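Local coordinates for ActII protein (Streptomyces coelicolor, PDB 2OPT) that is a TetR-family transcriptional repressor that binds actinorhodin and its biosynthetic precursor (S)-DNPA, and probably binds cis-regulatory DNA, at the interface of chains A and B. Sequence-based numbering; all coordinates share one arbitrary frame. Chains: chain A/B, ActII protein.

Contact 1: the interface of chains A and B. Residues chain A 127, 129, 133; chain B 195, 199, 203.
A:Glu129 OE1, one carboxylate oxygen, is gripped from across the interface by the guanidinium of B:Arg199. The main bond is a salt bridge, with NE of B:Arg199 donating to OE1 of A:Glu129 over 2.8 Å, nearly along the C-O axis of the acceptor. The angle at the hydrogen is 155°. A weak second bond comes from NH2 of B:Arg199 to the same oxygen at 3.3 Å, so the arginine holds one oxygen from its NE side instead of pairing squarely with both. Carboxylate and guanidinium are turned 39° against each other, and OE1 lies somewhat out of the guanidinium plane. The bend of B:Arg199 at chi2 (71°) brings NE round to the glutamate, while CG of B:Leu203, from the same chain, lies over the centre of one guanidinium face and backs it.

The other carboxylate oxygen, OE2 of A:Glu129, faces carbon: CD2 of B:Leu195 lies 3.4 Å from it. The second methyl branch of that leucine, CD1, reaches CB of A:Tyr133 at 3.8 Å, and the two side chains cross at about a right angle. On CB of A:Tyr133 also rests CD1 of B:Leu203, 3.9 Å away, the leucine and tyrosine sliding past each other in opposite directions. NE2 of A:His127 stands 4.4 Å from NH2 of B:Arg199; a charge on this histidine, if present, would tend to oppose the arginine.

The site is part of the helical, two-fold symmetric interface between the two copies, consistent with a TetR-type dimer: A:Glu129 and A:Tyr133 occupy the first turns of helix 128-150, with A:His127 just ahead of it, and meet B:Leu195 and helix 197-216 of the partner.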
ATOM      1  N   HIS A 127      -4.569 -21.413  -9.064  1.00 39.85           N
ATOM      2  CA  HIS A 127      -3.858 -22.383  -8.230  1.00 41.95           C
ATOM      3  C   HIS A 127      -3.601 -21.769  -6.876  1.00 42.72           C
ATOM      4  O   HIS A 127      -3.720 -20.540  -6.717  1.00 43.53           O
ATOM      5  CB  HIS A 127      -2.533 -22.893  -8.877  1.00 42.93           C
ATOM      6  CG  HIS A 127      -1.516 -21.820  -9.154  1.00 42.80           C
ATOM      7  ND1 HIS A 127      -1.464 -21.130 -10.350  1.00 44.30           N
ATOM      8  CD2 HIS A 127      -0.481 -21.355  -8.412  1.00 43.91           C
ATOM      9  CE1 HIS A 127      -0.464 -20.267 -10.321  1.00 40.74           C
ATOM     10  NE2 HIS A 127       0.152 -20.385  -9.159  1.00 44.48           N
ATOM     11  N   GLU A 129      -1.240 -20.836  -4.683  1.00 41.91           N
ATOM     12  CA  GLU A 129      -0.404 -19.664  -4.375  1.00 41.60           C
ATOM     13  C   GLU A 129      -0.942 -18.403  -5.002  1.00 38.72           C
ATOM     14  O   GLU A 129      -0.805 -17.339  -4.434  1.00 37.85           O
ATOM     15  CB  GLU A 129       1.042 -19.821  -4.834  1.00 42.79           C
ATOM     16  CG  GLU A 129       1.913 -20.639  -3.845  1.00 46.28           C
ATOM     17  CD  GLU A 129       3.421 -20.536  -4.141  1.00 51.00           C
ATOM     18  OE1 GLU A 129       3.811 -19.909  -5.186  1.00 54.98           O
ATOM     19  OE2 GLU A 129       4.207 -21.095  -3.312  1.00 55.98           O
ATOM     20  N   TYR A 133      -2.063 -15.394  -2.745  1.00 33.20           N
ATOM     21  CA  TYR A 133      -1.380 -14.119  -2.985  1.00 32.77           C
ATOM     22  C   TYR A 133      -2.302 -13.075  -3.633  1.00 32.78           C
ATOM     23  O   TYR A 133      -2.264 -11.878  -3.259  1.00 32.04           O
ATOM     24  CB  TYR A 133      -0.047 -14.289  -3.750  1.00 36.70           C
ATOM     25  CG  TYR A 133       0.648 -12.963  -3.904  1.00 37.97           C
ATOM     26  CD1 TYR A 133       1.393 -12.415  -2.856  1.00 42.48           C
ATOM     27  CD2 TYR A 133       0.537 -12.242  -5.093  1.00 37.56           C
ATOM     28  CE1 TYR A 133       1.990 -11.170  -2.985  1.00 43.04           C
ATOM     29  CE2 TYR A 133       1.122 -10.982  -5.234  1.00 36.10           C
ATOM     30  CZ  TYR A 133       1.823 -10.453  -4.181  1.00 41.44           C
ATOM     31  OH  TYR A 133       2.402  -9.222  -4.354  1.00 41.74           O
TER
ATOM     32  N   LEU B 195       4.110 -16.953   2.561  1.00 62.21           N
ATOM     33  CA  LEU B 195       4.935 -16.840   1.312  1.00 61.76           C
ATOM     34  C   LEU B 195       6.304 -16.175   1.423  1.00 62.79           C
ATOM     35  O   LEU B 195       6.422 -15.056   1.935  1.00 63.14           O
ATOM     36  CB  LEU B 195       4.188 -16.168   0.144  1.00 57.45           C
ATOM     37  CG  LEU B 195       3.368 -17.057  -0.808  1.00 57.66           C
ATOM     38  CD1 LEU B 195       2.676 -16.197  -1.846  1.00 49.69           C
ATOM     39  CD2 LEU B 195       4.179 -18.195  -1.464  1.00 57.88           C
ATOM     40  N   ARG B 199       9.301 -14.963  -3.687  1.00 44.92           N
ATOM     41  CA  ARG B 199       8.263 -15.553  -4.478  1.00 46.95           C
ATOM     42  C   ARG B 199       7.067 -14.624  -4.541  1.00 43.42           C
ATOM     43  O   ARG B 199       6.445 -14.476  -5.593  1.00 43.59           O
ATOM     44  CB  ARG B 199       7.856 -16.923  -3.927  1.00 51.47           C
ATOM     45  CG  ARG B 199       6.656 -17.595  -4.633  1.00 56.56           C
ATOM     46  CD  ARG B 199       6.988 -18.085  -6.056  1.00 64.25           C
ATOM     47  NE  ARG B 199       5.822 -18.724  -6.677  1.00 69.99           N
ATOM     48  CZ  ARG B 199       5.415 -18.530  -7.938  1.00 71.76           C
ATOM     49  NH1 ARG B 199       6.074 -17.693  -8.744  1.00 70.64           N
ATOM     50  NH2 ARG B 199       4.330 -19.162  -8.391  1.00 74.58           N
ATOM     51  N   LEU B 203       5.681 -13.047  -8.055  1.00 34.82           N
ATOM     52  CA  LEU B 203       4.319 -13.294  -8.404  1.00 36.47           C
ATOM     53  C   LEU B 203       3.589 -11.995  -8.700  1.00 34.20           C
ATOM     54  O   LEU B 203       2.905 -11.861  -9.727  1.00 36.44           O
ATOM     55  CB  LEU B 203       3.579 -14.029  -7.276  1.00 39.21           C
ATOM     56  CG  LEU B 203       3.135 -15.463  -7.521  1.00 45.05           C
ATOM     57  CD1 LEU B 203       2.443 -15.954  -6.267  1.00 47.92           C
ATOM     58  CD2 LEU B 203       2.213 -15.570  -8.760  1.00 48.01           C
TER

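Contact 2: the interface of chains A and B. Residues chain A 191, 195, 200, 203, 207; chain B 128-129, 132-133, 136.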
ATOM      1  N   PRO A 191      -2.226  13.005 -16.766  1.00 55.63           N
ATOM      2  CA  PRO A 191      -2.440  11.706 -16.130  1.00 54.21           C
ATOM      3  C   PRO A 191      -1.625  11.534 -14.846  1.00 52.40           C
ATOM      4  O   PRO A 191      -2.142  10.991 -13.873  1.00 53.20           O
ATOM      5  CB  PRO A 191      -1.955  10.716 -17.201  1.00 52.72           C
ATOM      6  CG  PRO A 191      -2.213  11.446 -18.496  1.00 55.35           C
ATOM      7  CD  PRO A 191      -1.834  12.857 -18.181  1.00 54.87           C
ATOM      8  N   LEU A 195      -5.125  11.918 -12.396  1.00 61.28           N
ATOM      9  CA  LEU A 195      -6.057  10.788 -12.276  1.00 58.40           C
ATOM     10  C   LEU A 195      -7.098  10.835 -11.132  1.00 59.09           C
ATOM     11  O   LEU A 195      -6.749  10.753  -9.947  1.00 61.00           O
ATOM     12  CB  LEU A 195      -5.345   9.422 -12.394  1.00 55.63           C
ATOM     13  CG  LEU A 195      -5.200   8.995 -13.867  1.00 56.89           C
ATOM     14  CD1 LEU A 195      -4.861   7.525 -14.025  1.00 53.90           C
ATOM     15  CD2 LEU A 195      -6.474   9.360 -14.709  1.00 56.18           C
ATOM     16  N   ARG A 200      -8.366   5.761 -11.332  1.00 35.23           N
ATOM     17  CA  ARG A 200      -7.207   4.981 -10.826  1.00 35.14           C
ATOM     18  C   ARG A 200      -7.702   3.664 -10.275  1.00 32.57           C
ATOM     19  O   ARG A 200      -7.251   2.621 -10.645  1.00 32.11           O
ATOM     20  CB  ARG A 200      -6.524   5.682  -9.648  1.00 36.93           C
ATOM     21  CG  ARG A 200      -5.794   6.964  -9.923  1.00 40.90           C
ATOM     22  CD  ARG A 200      -5.506   7.737  -8.589  1.00 41.82           C
ATOM     23  NE  ARG A 200      -4.641   6.981  -7.689  1.00 50.01           N
ATOM     24  CZ  ARG A 200      -3.323   6.841  -7.864  1.00 52.71           C
ATOM     25  NH1 ARG A 200      -2.729   7.420  -8.908  1.00 51.90           N
ATOM     26  NH2 ARG A 200      -2.598   6.114  -7.009  1.00 58.61           N
ATOM     27  N   LEU A 203      -8.742   1.272 -13.250  1.00 32.00           N
ATOM     28  CA  LEU A 203      -7.556   0.834 -13.964  1.00 31.66           C
ATOM     29  C   LEU A 203      -6.781  -0.200 -13.165  1.00 29.99           C
ATOM     30  O   LEU A 203      -6.409  -1.234 -13.713  1.00 29.77           O
ATOM     31  CB  LEU A 203      -6.601   2.016 -14.258  1.00 32.30           C
ATOM     32  CG  LEU A 203      -6.819   2.788 -15.527  1.00 38.41           C
ATOM     33  CD1 LEU A 203      -5.907   4.042 -15.618  1.00 40.48           C
ATOM     34  CD2 LEU A 203      -6.558   1.839 -16.715  1.00 39.81           C
ATOM     35  N   ILE A 207      -6.124  -4.103 -14.242  1.00 29.06           N
ATOM     36  CA  ILE A 207      -4.776  -4.585 -14.363  1.00 29.42           C
ATOM     37  C   ILE A 207      -4.590  -5.862 -13.549  1.00 28.34           C
ATOM     38  O   ILE A 207      -4.100  -6.845 -14.067  1.00 28.90           O
ATOM     39  CB  ILE A 207      -3.744  -3.512 -13.964  1.00 29.13           C
ATOM     40  CG1 ILE A 207      -3.742  -2.375 -15.005  1.00 31.73           C
ATOM     41  CG2 ILE A 207      -2.370  -4.125 -13.827  1.00 30.64           C
ATOM     42  CD1 ILE A 207      -3.044  -1.113 -14.570  1.00 30.86           C
TER
ATOM     43  N   ASP B 128      -1.692   6.728 -22.644  1.00 49.62           N
ATOM     44  CA  ASP B 128      -1.269   7.711 -21.656  1.00 48.06           C
ATOM     45  C   ASP B 128      -1.705   7.412 -20.205  1.00 46.85           C
ATOM     46  O   ASP B 128      -0.852   7.413 -19.320  1.00 44.26           O
ATOM     47  CB  ASP B 128      -1.755   9.114 -22.070  1.00 50.59           C
ATOM     48  CG  ASP B 128      -1.091   9.634 -23.361  1.00 53.04           C
ATOM     49  OD1 ASP B 128      -0.021   9.117 -23.793  1.00 51.92           O
ATOM     50  OD2 ASP B 128      -1.656  10.591 -23.934  1.00 57.82           O
ATOM     51  N   GLU B 129      -3.014   7.194 -19.954  1.00 46.60           N
ATOM     52  CA  GLU B 129      -3.465   6.881 -18.585  1.00 46.41           C
ATOM     53  C   GLU B 129      -2.863   5.567 -18.069  1.00 44.01           C
ATOM     54  O   GLU B 129      -2.531   5.444 -16.890  1.00 43.65           O
ATOM     55  CB  GLU B 129      -4.994   6.875 -18.435  1.00 48.57           C
ATOM     56  CG  GLU B 129      -5.612   8.248 -18.145  1.00 50.89           C
ATOM     57  CD  GLU B 129      -7.151   8.202 -18.191  1.00 55.89           C
ATOM     58  OE1 GLU B 129      -7.705   7.108 -18.467  1.00 58.72           O
ATOM     59  OE2 GLU B 129      -7.793   9.247 -17.935  1.00 57.33           O
ATOM     60  N   ALA B 132       0.915   6.154 -17.266  1.00 35.56           N
ATOM     61  CA  ALA B 132       0.999   6.981 -16.059  1.00 34.98           C
ATOM     62  C   ALA B 132       0.577   6.215 -14.806  1.00 36.14           C
ATOM     63  O   ALA B 132       1.306   6.195 -13.809  1.00 35.22           O
ATOM     64  CB  ALA B 132       0.173   8.230 -16.236  1.00 37.16           C
ATOM     65  N   TYR B 133      -0.613   5.592 -14.824  1.00 36.55           N
ATOM     66  CA  TYR B 133      -1.052   4.832 -13.678  1.00 35.80           C
ATOM     67  C   TYR B 133      -0.226   3.585 -13.414  1.00 35.36           C
ATOM     68  O   TYR B 133      -0.003   3.261 -12.248  1.00 34.50           O
ATOM     69  CB  TYR B 133      -2.522   4.423 -13.766  1.00 39.18           C
ATOM     70  CG  TYR B 133      -2.910   3.684 -12.503  1.00 40.93           C
ATOM     71  CD1 TYR B 133      -2.944   4.354 -11.286  1.00 42.26           C
ATOM     72  CD2 TYR B 133      -3.168   2.288 -12.509  1.00 40.11           C
ATOM     73  CE1 TYR B 133      -3.272   3.700 -10.108  1.00 43.38           C
ATOM     74  CE2 TYR B 133      -3.477   1.623 -11.332  1.00 38.03           C
ATOM     75  CZ  TYR B 133      -3.545   2.340 -10.135  1.00 42.06           C
ATOM     76  OH  TYR B 133      -3.868   1.736  -8.942  1.00 43.51           O
ATOM     77  N   ASP B 136       2.876   4.262 -11.457  1.00 35.24           N
ATOM     78  CA  ASP B 136       2.452   4.511 -10.088  1.00 38.03           C
ATOM     79  C   ASP B 136       2.150   3.207  -9.357  1.00 35.99           C
ATOM     80  O   ASP B 136       2.634   3.021  -8.252  1.00 36.08           O
ATOM     81  CB  ASP B 136       1.182   5.395 -10.097  1.00 38.44           C
ATOM     82  CG  ASP B 136       0.733   5.806  -8.689  1.00 48.00           C
ATOM     83  OD1 ASP B 136       0.501   4.945  -7.814  1.00 54.53           O
ATOM     84  OD2 ASP B 136       0.539   7.002  -8.446  1.00 55.80           O
TER
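B:Tyr133 and A:Arg200, which bury more surface than the other residues of this patch, meet at about a right angle. With their neighbours they pack helix 128-151 of chain B against helix 197-219 of chain A in what is probably the dimer interface. With CG anti to the backbone N (chi1 -178°), the tyrosine ring extends toward the chain A helix. Its rim atom CE1 points into the guanidinium of A:Arg200, sitting over the centre of one face, with CE1 of B:Tyr133 3.9 Å from CZ of A:Arg200. The two planes are 85° apart, an edge-on-face arrangement in which the arginine takes the ring's edge. Further back along the arginine, CB lies 3.8 Å from CE1 of B:Tyr133, and the backbone oxygen of A:Arg200 stands above one face of the ring, offset toward its rim.

Along the other edge of the ring, CD2 of B:Tyr133 meets CB of A:Leu203 at 3.9 Å, and the CD1 tip of A:Ile207 lies in the ring plane beside it. The root of the tyrosine is touched by the CD1 branches of A:Leu195 and A:Leu203. A:Leu195 turns its CD2 branch to B:Glu129, whose extended chain passes obliquely, CG lying 3.7 Å from that methyl.

A:Pro191, in the short helix 189-194, presses its ring carbon CB on the methyl of B:Ala132; at 3.4 Å between the two CB atoms this packing is tight.

The bend of A:Arg200 at chi3 (62°) directs its two terminal nitrogens toward the carboxylate of B:Asp136, at the guanidinium edge with its plane steeply turned. This salt bridge is long: NH1 of A:Arg200 reaches OD2 of B:Asp136 at 3.3 Å and NH2 reaches OD1 at 3.4 Å, both weak hydrogen bonds.

Contact 1 and contact 2 lie about 25 Å apart, measured between the centres of their C-alpha atoms, and use corresponding elements with the chains exchanged. A:Glu129, A:Tyr133, B:Leu195 and B:Leu203 of contact 1 recur as B:Glu129, B:Tyr133, A:Leu195 and A:Leu203 in contact 2, so each subunit contributes both surfaces, as expected of a two-fold dimer. The patches sample different parts of one repeated surface, contact 1 including B:Arg199 and contact 2 including A:Arg200, A:Pro191 and B:Asp136. Helical dimerisation of this kind is typical of TetR-family repressors, whose paired DNA-binding domains it would hold together.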